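Local coordinates for protein putative isohexenylglutaconyl-CoA hydratase (Pseudomonas aeruginosa, PDB 4ZU2) that probably hydrates isohexenylglutaconyl-CoA as a trimeric member of the crotonase (enoyl-CoA hydratase/isomerase) family, in bacterial breakdown of citronellate-type terpenes, at residues 94-99 and 119-123; 106-110 and 193-197; 154-158 and 180-184. All coordinates share one frame; numbering follows the deposited sequence.

Interaction 1: 94-99 and 119-123; sequences LLEEAQ and GLACV
Val123 is the main bump of this contact, set into a hollow on the last turn of helix 81-99. Its CG2 methyl rests on Ala98 CB at 3.9 Å, while CG1 lies against the carbonyl of Leu95, with Leu95 O 4.0 Å away. Gln99 closes the hollow: CG stands anti to the backbone N (chi1 179°) and the chain then bends at chi2, folding the amide over the valine. The fit is tight, since Gln99 OE1 comes within 3.1 Å of Val123 CA. That oxygen takes a hydrogen bond from Arg163 of the second subunit, so one wall of the hollow is tied to the trimer interface. Helix 116-121 is the short helix that follows the glycine-rich turn of the crotonase fold; in relatives its beginning borders the oxyanion hole, and here its far end is the part that packs. Near that end Leu120 CD2 forms the second bump, seated in the notch formed by Leu94 CD2 and Leu95 CD2, 4.0 Å from each. Leu95 CD2 in turn settles on the bare backbone of Gly119, 3.7 Å from Gly119 O. Two waters also span the segments: one donates to both Ala98 O and Val123 O, and the other accepts from Gln99 NE2 and donates to Cys122 O at 2.7 Å.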
# COMPACT_ATOMS: atom_id res chain seq x y z
N LEU A 94 1.63 -14.31 18.71
CA LEU A 94 1.15 -13.11 19.42
C LEU A 94 0.71 -12.04 18.42
O LEU A 94 -0.29 -11.41 18.61
CB LEU A 94 2.20 -12.53 20.37
CG LEU A 94 2.02 -11.07 20.81
CD1 LEU A 94 0.69 -10.81 21.45
CD2 LEU A 94 3.11 -10.71 21.81
N LEU A 95 1.49 -11.84 17.35
CA LEU A 95 1.21 -10.77 16.40
C LEU A 95 -0.05 -11.10 15.63
O LEU A 95 -0.85 -10.22 15.31
CB LEU A 95 2.40 -10.53 15.43
CG LEU A 95 3.77 -10.10 15.97
CD1 LEU A 95 4.86 -10.06 14.84
CD2 LEU A 95 3.71 -8.77 16.72
N GLU A 96 -0.25 -12.38 15.39
CA GLU A 96 -1.41 -12.82 14.64
C GLU A 96 -2.67 -12.54 15.42
O GLU A 96 -3.67 -12.06 14.86
CB GLU A 96 -1.37 -14.32 14.34
CG GLU A 96 -0.43 -14.70 13.25
CD GLU A 96 -0.53 -16.19 12.87
OE1 GLU A 96 -1.16 -16.46 11.80
OE2 GLU A 96 0.03 -17.06 13.62
N GLU A 97 -2.63 -12.88 16.71
CA GLU A 97 -3.78 -12.79 17.59
C GLU A 97 -4.04 -11.36 18.09
O GLU A 97 -5.17 -11.03 18.50
CB GLU A 97 -3.65 -13.76 18.75
CG GLU A 97 -3.45 -15.26 18.34
CD GLU A 97 -2.62 -16.10 19.38
OE1 GLU A 97 -2.30 -15.61 20.47
OE2 GLU A 97 -2.30 -17.26 19.11
N ALA A 98 -3.02 -10.51 18.05
CA ALA A 98 -3.24 -9.12 18.39
C ALA A 98 -3.88 -8.44 17.15
O ALA A 98 -4.93 -7.80 17.26
CB ALA A 98 -1.94 -8.45 18.78
N GLN A 99 -3.23 -8.59 16.00
CA GLN A 99 -3.72 -8.11 14.70
C GLN A 99 -5.19 -8.46 14.49
O GLN A 99 -5.99 -7.65 14.00
CB GLN A 99 -2.90 -8.73 13.55
CG GLN A 99 -3.33 -8.32 12.10
CD GLN A 99 -2.65 -7.06 11.62
OE1 GLN A 99 -2.51 -6.10 12.37
NE2 GLN A 99 -2.16 -7.08 10.38
N GLY A 119 7.38 -4.51 15.82
CA GLY A 119 6.36 -5.51 15.50
C GLY A 119 4.96 -5.31 16.05
O GLY A 119 3.97 -5.37 15.31
N LEU A 120 4.84 -5.11 17.34
CA LEU A 120 3.52 -4.87 17.95
C LEU A 120 2.84 -3.61 17.45
O LEU A 120 1.63 -3.56 17.38
CB LEU A 120 3.64 -4.69 19.45
CG LEU A 120 4.10 -5.84 20.32
CD1 LEU A 120 4.23 -5.34 21.75
CD2 LEU A 120 3.09 -6.98 20.24
N ALA A 121 3.61 -2.56 17.22
CA ALA A 121 3.06 -1.29 16.72
C ALA A 121 2.35 -1.54 15.36
O ALA A 121 1.32 -0.94 15.05
CB ALA A 121 4.18 -0.27 16.57
N CYS A 122 2.91 -2.45 14.59
CA CYS A 122 2.49 -2.70 13.22
C CYS A 122 1.16 -3.40 13.15
O CYS A 122 0.61 -3.51 12.07
CB CYS A 122 3.54 -3.55 12.51
SG CYS A 122 5.01 -2.73 11.94
N VAL A 123 0.67 -3.91 14.27
CA VAL A 123 -0.60 -4.63 14.28
C VAL A 123 -1.71 -3.93 15.07
O VAL A 123 -2.76 -4.52 15.38
CB VAL A 123 -0.44 -6.10 14.75
CG1 VAL A 123 0.66 -6.78 13.94
CG2 VAL A 123 -0.16 -6.19 16.21
O HOH W 1 -5.45 -5.10 16.35
O HOH W 2 -0.10 -4.87 9.84

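Interaction 2: 106-110 and 193-197; sequences VALVE and LEQRL
Leu108 reaches from strand 104-109 into the surface of helix 190-205 and overlaps three of its side chains. The strand belongs to the larger sheet of the crotonase fold, between strands 54-59 and 126-130, and the helix packs on one side of that sheet in α/β fashion, running along the strand in the reverse direction: the axes of 106-109 and 193-197 are antiparallel (177°) and approach to 10.2 Å. Val106, Leu108 and Glu110 project toward the helix, whereas Ala107 and Val109 point to the other side of the sheet. On Leu108 the two methyls divide the work. CD1 presses on the branch point of Leu193, 3.6 Å from Leu193 CG, and CD2 meets Leu197 CD2 at 3.9 Å. With chi1 at -156° CG swings to the side opposite the backbone N, and the fork extends outward from the strand to enter between these two leucines, one helical turn apart. Leu197 divides in the same way, turning its other methyl, CD1, onto Val106 CG1 at 3.7 Å. Just past the end of the strand Leu193 CD2 rests against the side chain of Glu110, 3.8 Å from Glu110 CG. No hydrogen bond crosses between the segments; the contact is mainly methyl against methyl. Two acids mark its border: Glu110 OE2 and Glu194 OE2 lie 6.4 Å apart, not in contact. Glu194 bends at chi2, bringing its carboxylate over the leucine methyl, with Glu194 OE2 3.6 Å from Leu108 CD2.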
# COMPACT_ATOMS: atom_id res chain seq x y z
N VAL A 106 -5.30 0.08 20.43
CA VAL A 106 -4.61 1.36 20.30
C VAL A 106 -3.20 1.22 20.88
O VAL A 106 -3.06 0.77 22.01
CB VAL A 106 -5.37 2.50 21.03
CG1 VAL A 106 -4.69 3.86 20.75
CG2 VAL A 106 -6.82 2.50 20.61
N ALA A 107 -2.18 1.58 20.11
CA ALA A 107 -0.84 1.61 20.66
C ALA A 107 -0.37 3.04 20.95
O ALA A 107 -0.35 3.87 20.08
CB ALA A 107 0.17 0.88 19.77
N LEU A 108 0.03 3.28 22.19
CA LEU A 108 0.66 4.53 22.58
C LEU A 108 2.17 4.30 22.71
O LEU A 108 2.66 3.70 23.69
CB LEU A 108 0.02 5.02 23.89
CG LEU A 108 0.08 6.52 24.22
CD1 LEU A 108 -0.40 7.34 23.05
CD2 LEU A 108 -0.78 6.83 25.40
N VAL A 109 2.92 4.71 21.69
CA VAL A 109 4.33 4.34 21.61
C VAL A 109 5.26 5.54 21.98
O VAL A 109 5.17 6.61 21.41
CB VAL A 109 4.68 3.71 20.22
CG1 VAL A 109 3.75 2.51 19.90
CG2 VAL A 109 4.59 4.72 19.13
N GLU A 110 6.12 5.31 22.96
CA GLU A 110 7.04 6.33 23.44
C GLU A 110 8.40 5.69 23.48
O GLU A 110 8.50 4.50 23.67
CB GLU A 110 6.68 6.74 24.85
CG GLU A 110 5.28 7.25 24.98
CD GLU A 110 4.93 7.50 26.41
OE1 GLU A 110 5.24 8.61 26.91
OE2 GLU A 110 4.37 6.55 27.03
N LEU A 193 -0.36 13.61 23.85
CA LEU A 193 -0.38 12.20 23.53
C LEU A 193 -1.63 11.63 24.14
O LEU A 193 -2.30 10.81 23.52
CB LEU A 193 0.86 11.50 24.09
CG LEU A 193 1.51 10.42 23.21
CD1 LEU A 193 2.10 10.97 21.93
CD2 LEU A 193 2.57 9.66 24.00
N GLU A 194 -1.93 12.10 25.35
CA GLU A 194 -3.05 11.58 26.14
C GLU A 194 -4.39 12.09 25.65
O GLU A 194 -5.42 11.47 25.90
CB GLU A 194 -2.92 11.99 27.60
CG GLU A 194 -1.94 11.20 28.41
CD GLU A 194 -2.31 9.76 28.54
OE1 GLU A 194 -3.44 9.46 28.97
OE2 GLU A 194 -1.47 8.91 28.20
N GLN A 195 -4.39 13.27 25.04
CA GLN A 195 -5.64 13.88 24.62
C GLN A 195 -6.03 13.14 23.39
O GLN A 195 -7.16 12.72 23.28
CB GLN A 195 -5.56 15.40 24.38
CG GLN A 195 -4.69 15.92 23.22
CD GLN A 195 -5.40 16.04 21.83
OE1 GLN A 195 -6.62 16.19 21.74
NE2 GLN A 195 -4.60 16.00 20.75
N ARG A 196 -5.07 12.92 22.51
CA ARG A 196 -5.31 12.12 21.31
C ARG A 196 -5.86 10.76 21.66
O ARG A 196 -6.73 10.25 20.97
CB ARG A 196 -4.04 11.95 20.49
CG ARG A 196 -4.29 11.14 19.23
CD ARG A 196 -5.14 11.94 18.26
NE ARG A 196 -4.44 13.13 17.81
CZ ARG A 196 -4.96 14.08 17.03
NH1 ARG A 196 -6.23 14.00 16.60
NH2 ARG A 196 -4.21 15.11 16.66
N LEU A 197 -5.35 10.17 22.72
CA LEU A 197 -5.79 8.83 23.10
C LEU A 197 -7.25 8.86 23.49
O LEU A 197 -8.04 8.06 23.01
CB LEU A 197 -4.98 8.26 24.25
CG LEU A 197 -5.47 6.92 24.82
CD1 LEU A 197 -5.47 5.85 23.74
CD2 LEU A 197 -4.60 6.45 26.00

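Interaction 3: 154-158 and 180-184; sequences VRRIG and LGLVH
The end of helix 149-157 and the turn before strand 185-187 come closest at Ile157 and Gly181, whose CA atoms lie 5.6 Å apart. Gly181, with positive phi, completes a Schellman motif that ends helix 174-179, so in this part of the crotonase fold one helix end packs beside the exit from another. Arg156 supplies the polar grip. Its chain bends at chi2 (68°) and carries the guanidinium along the turn to the carbonyl of Leu182, which it holds side-on. Both Arg156 NE and Arg156 NH2 donate to Leu182 O, each at 2.9 Å. The oxygen sits at the guanidinium edge, in its plane, and both nitrogens approach from one face of the carbonyl plane. The NE bond is the straighter of the two, at 150°. Two donors on one acceptor fix the rotation of the guanidinium, whose NH1 bonds to Ser124 O. Beneath the grip the leucine folds back, and Leu182 CD1 touches Arg156 CG at 3.5 Å. His184 lies obliquely beyond, its ring plane 77° from that of the guanidinium; its NE2 is hydrogen-bonded to the backbone oxygen of Thr160 of the second subunit, which places this corner at the trimer interface. On the other flank Ile157 uses its CG2 methyl, 3.7 Å from Leu182 CA and 3.5 Å from Leu180 O. A water joins the two backbones there, donating to Ile157 O and to Leu180 O at 2.6 Å each.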
# COMPACT_ATOMS: atom_id res chain seq x y z
N VAL A 154 5.31 -5.18 5.98
CA VAL A 154 4.93 -4.98 4.57
C VAL A 154 3.44 -4.62 4.52
O VAL A 154 3.04 -3.69 3.85
CB VAL A 154 5.22 -6.24 3.74
CG1 VAL A 154 4.69 -6.09 2.30
CG2 VAL A 154 6.69 -6.57 3.80
N ARG A 155 2.62 -5.33 5.31
CA ARG A 155 1.20 -4.97 5.43
C ARG A 155 1.04 -3.55 6.01
O ARG A 155 0.14 -2.82 5.62
CB ARG A 155 0.45 -6.01 6.27
CG ARG A 155 0.05 -7.22 5.46
CD ARG A 155 -0.15 -8.50 6.23
NE ARG A 155 0.19 -9.59 5.31
CZ ARG A 155 -0.56 -10.65 5.05
NH1 ARG A 155 -1.72 -10.84 5.69
NH2 ARG A 155 -0.15 -11.54 4.16
N ARG A 156 1.94 -3.15 6.89
CA ARG A 156 1.78 -1.92 7.63
C ARG A 156 1.99 -0.67 6.74
O ARG A 156 1.12 0.17 6.65
CB ARG A 156 2.73 -1.87 8.83
CG ARG A 156 2.47 -0.65 9.72
CD ARG A 156 1.16 -0.76 10.41
NE ARG A 156 0.98 0.26 11.43
CZ ARG A 156 0.01 0.25 12.32
NH1 ARG A 156 -0.88 -0.72 12.31
NH2 ARG A 156 -0.09 1.23 13.20
N ILE A 157 3.11 -0.63 6.03
CA ILE A 157 3.57 0.55 5.32
C ILE A 157 3.93 0.28 3.86
O ILE A 157 4.31 1.21 3.15
CB ILE A 157 4.85 1.12 6.02
CG1 ILE A 157 5.99 0.11 5.97
CG2 ILE A 157 4.57 1.49 7.47
CD1 ILE A 157 7.24 0.57 6.70
N GLY A 158 3.86 -0.99 3.44
CA GLY A 158 4.15 -1.39 2.08
C GLY A 158 5.57 -1.89 1.86
O GLY A 158 6.49 -1.52 2.59
N LEU A 180 5.62 7.94 7.02
CA LEU A 180 5.73 6.61 6.37
C LEU A 180 4.47 5.77 6.54
O LEU A 180 4.40 4.67 6.00
CB LEU A 180 6.94 5.82 6.92
CG LEU A 180 8.33 6.36 6.68
CD1 LEU A 180 9.42 5.62 7.47
CD2 LEU A 180 8.65 6.29 5.23
N GLY A 181 3.49 6.27 7.28
CA GLY A 181 2.24 5.55 7.48
C GLY A 181 2.33 4.45 8.53
O GLY A 181 1.49 3.53 8.60
N LEU A 182 3.35 4.54 9.38
CA LEU A 182 3.60 3.49 10.38
C LEU A 182 2.70 3.68 11.58
O LEU A 182 2.23 2.72 12.21
CB LEU A 182 5.08 3.54 10.82
CG LEU A 182 5.46 2.49 11.86
CD1 LEU A 182 4.88 1.12 11.52
CD2 LEU A 182 7.00 2.39 11.95
N VAL A 183 2.48 4.95 11.90
CA VAL A 183 1.56 5.32 12.97
C VAL A 183 0.59 6.36 12.40
O VAL A 183 0.84 6.95 11.32
CB VAL A 183 2.35 5.87 14.19
CG1 VAL A 183 3.40 4.84 14.66
CG2 VAL A 183 3.01 7.24 13.85
N HIS A 184 -0.51 6.58 13.12
CA HIS A 184 -1.62 7.42 12.66
C HIS A 184 -1.57 8.86 13.19
O HIS A 184 -2.14 9.74 12.58
CB HIS A 184 -2.94 6.80 13.10
CG HIS A 184 -3.23 5.46 12.49
ND1 HIS A 184 -2.93 4.28 13.12
CD2 HIS A 184 -3.83 5.13 11.32
CE1 HIS A 184 -3.31 3.27 12.36
NE2 HIS A 184 -3.87 3.76 11.27
O HOH W 3 4.27 3.78 3.54

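How the interactions relate
All three contacts are largely buried, but the centre of interaction 1 lies about 5 Å from the centre of the chain, against about 12 Å for the centres of the other two. Interaction 2 is sheet-to-helix packing, apolar apart from its glutamate border, and no other chain touches it. Interactions 1 and 3 join helix ends and turns, use waters to bridge carbonyls, and both reach the second subunit; direct hydrogen bonds between segments occur in interaction 3 alone. These two also meet directly: Arg156 packs against the carbonyls of Ala121 and Cys122, and Leu182 CD1 lies 3.9 Å from Cys122 SG. Interactions 1 and 2 interleave along the chain, helix 81-99 leading into strand 104-109, but do not touch.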